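Local coordinates for FYVE-finger-containing Rab5 effector protein rabenosyn-5 (Homo sapiens, PDB 1Z0J) that binds GTP-loaded Rab GTPases such as Rab22 through a minimal helical domain and probably acts as a Rab effector in endosomal trafficking, at residues 17-22 with 43-48. Coordinates in Å, arbitrary orientation, origin at the centre of the assembly. Residues are numbered along the deposited sequence.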
ATOM      1  N   GLN B  17      -1.990  15.826  -6.213  1.00 18.72           N
ATOM      2  CA  GLN B  17      -2.174  14.393  -6.480  1.00 16.76           C
ATOM      3  C   GLN B  17      -2.986  14.148  -7.756  1.00 17.62           C
ATOM      4  O   GLN B  17      -2.720  13.199  -8.497  1.00 16.52           O
ATOM      5  CB  GLN B  17      -2.782  13.672  -5.269  1.00 16.48           C
ATOM      6  CG  GLN B  17      -2.970  12.146  -5.448  1.00 16.10           C
ATOM      7  CD  GLN B  17      -1.673  11.356  -5.659  1.00 15.45           C
ATOM      8  OE1 GLN B  17      -0.562  11.891  -5.535  1.00 15.75           O
ATOM      9  NE2 GLN B  17      -1.815  10.071  -5.989  1.00 14.08           N
ATOM     10  N   ILE B  18      -3.961  15.026  -8.015  1.00 18.28           N
ATOM     11  CA  ILE B  18      -4.698  15.014  -9.281  1.00 19.88           C
ATOM     12  C   ILE B  18      -3.703  15.169 -10.433  1.00 19.74           C
ATOM     13  O   ILE B  18      -3.730  14.400 -11.393  1.00 20.12           O
ATOM     14  CB  ILE B  18      -5.796  16.125  -9.313  1.00 19.98           C
ATOM     15  CG1 ILE B  18      -6.989  15.718  -8.441  1.00 22.37           C
ATOM     16  CG2 ILE B  18      -6.258  16.417 -10.747  1.00 22.37           C
ATOM     17  CD1 ILE B  18      -7.994  16.828  -8.180  1.00 18.89           C
ATOM     18  N   ASP B  19      -2.807  16.144 -10.307  1.00 21.92           N
ATOM     19  CA  ASP B  19      -1.747  16.340 -11.290  1.00 23.87           C
ATOM     20  C   ASP B  19      -0.818  15.119 -11.377  1.00 24.47           C
ATOM     21  O   ASP B  19      -0.392  14.747 -12.465  1.00 22.27           O
ATOM     22  CB  ASP B  19      -0.964  17.630 -11.008  1.00 26.00           C
ATOM     23  CG  ASP B  19      -1.761  18.893 -11.340  1.00 28.76           C
ATOM     24  OD1 ASP B  19      -2.860  18.785 -11.927  1.00 29.50           O
ATOM     25  OD2 ASP B  19      -1.282  20.002 -11.015  1.00 31.61           O
ATOM     26  N   ASN B  20      -0.535  14.483 -10.238  1.00 19.91           N
ATOM     27  CA  ASN B  20       0.260  13.250 -10.222  1.00 21.71           C
ATOM     28  C   ASN B  20      -0.412  12.089 -10.975  1.00 20.34           C
ATOM     29  O   ASN B  20       0.221  11.424 -11.793  1.00 19.87           O
ATOM     30  CB  ASN B  20       0.591  12.853  -8.776  1.00 19.13           C
ATOM     31  CG  ASN B  20       1.673  11.785  -8.683  1.00 20.33           C
ATOM     32  OD1 ASN B  20       2.595  11.731  -9.497  1.00 23.48           O
ATOM     33  ND2 ASN B  20       1.565  10.931  -7.670  1.00 18.75           N
ATOM     34  N   ILE B  21      -1.697  11.849 -10.704  1.00 18.61           N
ATOM     35  CA  ILE B  21      -2.448  10.805 -11.414  1.00 19.93           C
ATOM     36  C   ILE B  21      -2.580  11.113 -12.916  1.00 21.11           C
ATOM     37  O   ILE B  21      -2.505  10.201 -13.742  1.00 20.46           O
ATOM     38  CB  ILE B  21      -3.840  10.520 -10.756  1.00 18.21           C
ATOM     39  CG1 ILE B  21      -3.668   9.997  -9.317  1.00 14.91           C
ATOM     40  CG2 ILE B  21      -4.681   9.555 -11.597  1.00 20.65           C
ATOM     41  CD1 ILE B  21      -2.848   8.705  -9.164  1.00 16.03           C
ATOM     42  N   LYS B  22      -2.754  12.393 -13.252  1.00 22.74           N
ATOM     43  CA  LYS B  22      -2.747  12.842 -14.652  1.00 24.84           C
ATOM     44  C   LYS B  22      -1.424  12.517 -15.347  1.00 26.09           C
ATOM     45  O   LYS B  22      -1.411  12.196 -16.529  1.00 25.91           O
ATOM     46  CB  LYS B  22      -3.061  14.340 -14.759  1.00 23.55           C
ATOM     47  CG  LYS B  22      -4.543  14.665 -14.626  1.00 28.82           C
ATOM     48  CD  LYS B  22      -4.806  16.159 -14.729  1.00 33.51           C
ATOM     49  CE  LYS B  22      -6.295  16.457 -14.618  1.00 37.43           C
ATOM     50  NZ  LYS B  22      -6.595  17.908 -14.788  1.00 41.46           N
ATOM     51  N   ASN B  43      -9.446   6.445 -10.298  1.00 16.03           N
ATOM     52  CA  ASN B  43      -8.862   7.185  -9.178  1.00 15.91           C
ATOM     53  C   ASN B  43      -8.940   8.698  -9.401  1.00 15.27           C
ATOM     54  O   ASN B  43      -9.255   9.458  -8.480  1.00 14.88           O
ATOM     55  CB  ASN B  43      -7.410   6.760  -8.944  1.00 15.16           C
ATOM     56  CG  ASN B  43      -6.864   7.304  -7.651  1.00 13.44           C
ATOM     57  OD1 ASN B  43      -5.977   8.149  -7.644  1.00 13.58           O
ATOM     58  ND2 ASN B  43      -7.420   6.839  -6.539  1.00 15.54           N
ATOM     59  N   LEU B  44      -8.655   9.133 -10.622  1.00 16.11           N
ATOM     60  CA  LEU B  44      -8.801  10.539 -10.985  1.00 17.46           C
ATOM     61  C   LEU B  44     -10.229  11.034 -10.726  1.00 18.77           C
ATOM     62  O   LEU B  44     -10.428  12.093 -10.138  1.00 15.48           O
ATOM     63  CB  LEU B  44      -8.406  10.774 -12.451  1.00 18.20           C
ATOM     64  CG  LEU B  44      -8.464  12.218 -12.959  1.00 19.91           C
ATOM     65  CD1 LEU B  44      -7.482  13.105 -12.200  1.00 24.68           C
ATOM     66  CD2 LEU B  44      -8.199  12.280 -14.457  1.00 24.21           C
ATOM     67  N   ARG B  45     -11.218  10.250 -11.147  1.00 17.90           N
ATOM     68  CA  ARG B  45     -12.619  10.593 -10.913  1.00 20.02           C
ATOM     69  C   ARG B  45     -12.913  10.756  -9.420  1.00 18.18           C
ATOM     70  O   ARG B  45     -13.610  11.689  -9.003  1.00 16.66           O
ATOM     71  CB  ARG B  45     -13.538   9.539 -11.530  1.00 20.40           C
ATOM     72  CG  ARG B  45     -13.632   9.623 -13.050  1.00 24.85           C
ATOM     73  CD  ARG B  45     -14.786   8.786 -13.577  1.00 28.28           C
ATOM     74  NE  ARG B  45     -14.641   8.478 -14.999  1.00 33.65           N
ATOM     75  CZ  ARG B  45     -14.202   7.318 -15.481  1.00 36.25           C
ATOM     76  NH1 ARG B  45     -13.857   6.333 -14.661  1.00 40.74           N
ATOM     77  NH2 ARG B  45     -14.109   7.141 -16.792  1.00 38.85           N
ATOM     78  N   GLU B  46     -12.355   9.865  -8.611  1.00 16.77           N
ATOM     79  CA  GLU B  46     -12.566   9.907  -7.168  1.00 17.36           C
ATOM     80  C   GLU B  46     -11.914  11.122  -6.509  1.00 14.88           C
ATOM     81  O   GLU B  46     -12.505  11.746  -5.623  1.00 16.96           O
ATOM     82  CB  GLU B  46     -12.113   8.595  -6.524  1.00 20.71           C
ATOM     83  CG  GLU B  46     -13.123   7.471  -6.754  1.00 27.17           C
ATOM     84  CD  GLU B  46     -12.487   6.105  -6.941  1.00 33.04           C
ATOM     85  OE1 GLU B  46     -11.318   5.919  -6.548  1.00 36.17           O
ATOM     86  OE2 GLU B  46     -13.174   5.211  -7.484  1.00 36.42           O
ATOM     87  N   LEU B  47     -10.699  11.459  -6.943  1.00 14.38           N
ATOM     88  CA  LEU B  47     -10.022  12.653  -6.453  1.00 13.55           C
ATOM     89  C   LEU B  47     -10.809  13.911  -6.809  1.00 14.12           C
ATOM     90  O   LEU B  47     -10.963  14.811  -5.974  1.00 14.25           O
ATOM     91  CB  LEU B  47      -8.602  12.740  -7.018  1.00 14.80           C
ATOM     92  CG  LEU B  47      -7.599  11.655  -6.608  1.00 14.33           C
ATOM     93  CD1 LEU B  47      -6.341  11.776  -7.442  1.00 14.88           C
ATOM     94  CD2 LEU B  47      -7.267  11.713  -5.112  1.00 17.49           C
ATOM     95  N   LYS B  48     -11.315  13.974  -8.040  1.00 14.17           N
ATOM     96  CA  LYS B  48     -12.117  15.115  -8.482  1.00 16.32           C
ATOM     97  C   LYS B  48     -13.432  15.240  -7.702  1.00 14.99           C
ATOM     98  O   LYS B  48     -13.856  16.346  -7.370  1.00 16.47           O
ATOM     99  CB  LYS B  48     -12.378  15.034  -9.987  1.00 16.66           C
ATOM    100  CG  LYS B  48     -11.159  15.355 -10.836  1.00 17.10           C
ATOM    101  CD  LYS B  48     -11.472  15.273 -12.327  1.00 23.82           C
ATOM    102  CE  LYS B  48     -10.353  15.887 -13.155  1.00 31.43           C
ATOM    103  NZ  LYS B  48     -10.718  16.022 -14.593  1.00 36.95           N
TER
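Residues 17-22 and 43-48 form the middle of an antiparallel helical hairpin, the two-helix Rab-binding domain of rabenosyn-5. The segment axes approach to 9.8 Å with 165° between their N-to-C directions, so segment 43-48 runs back beside segment 17-22, about 15° from exactly antiparallel. The CA atoms of Ile-18 and Leu-44, at 6.3 Å, mark the closest backbone register.

The two segments bury 371 Å² between them, both sides summed; most close contacts are apolar. Ile-21 and Leu-47 both point their CA-to-CB bonds toward the opposite segment, and Ile-21 CG1 lies 3.7 Å from Leu-47 CD1. The CA-to-CB bond of Ile-18 points sideways, yet its CG1 lies 3.7 Å from Leu-47 CB and its CG2 3.8 Å from Leu-44 CD1. Leu-44 also packs its CB 4.0 Å from Ile-21 CG2, and beyond these segments it touches Ile-25, while Leu-47 reaches Leu-14; the same seam therefore extends along helix 11-30.

At one margin the hairpin presents polar groups to Rab-22A. Gln-17 NE2 hydrogen-bonds Tyr-75 OH and Ala-41 O of the Rab-22A chain, and Asn-43 OD1 bonds the same tyrosine hydroxyl, so one Rab residue is held by both helices. Within helix 11-30, Asn-20 ND2 donates to Gln-17 OE1 (3.2 Å, N-H...O angle 159°), consistent with orienting the amide so that NE2 faces Rab-22A.

The other margin is exposed and lined by two extended lysines. Lys-22 lays its CG 4.1 Å from Leu-44 CD1, and the like charges come close, with Lys-22 NZ 4.5 Å from Lys-48 NZ.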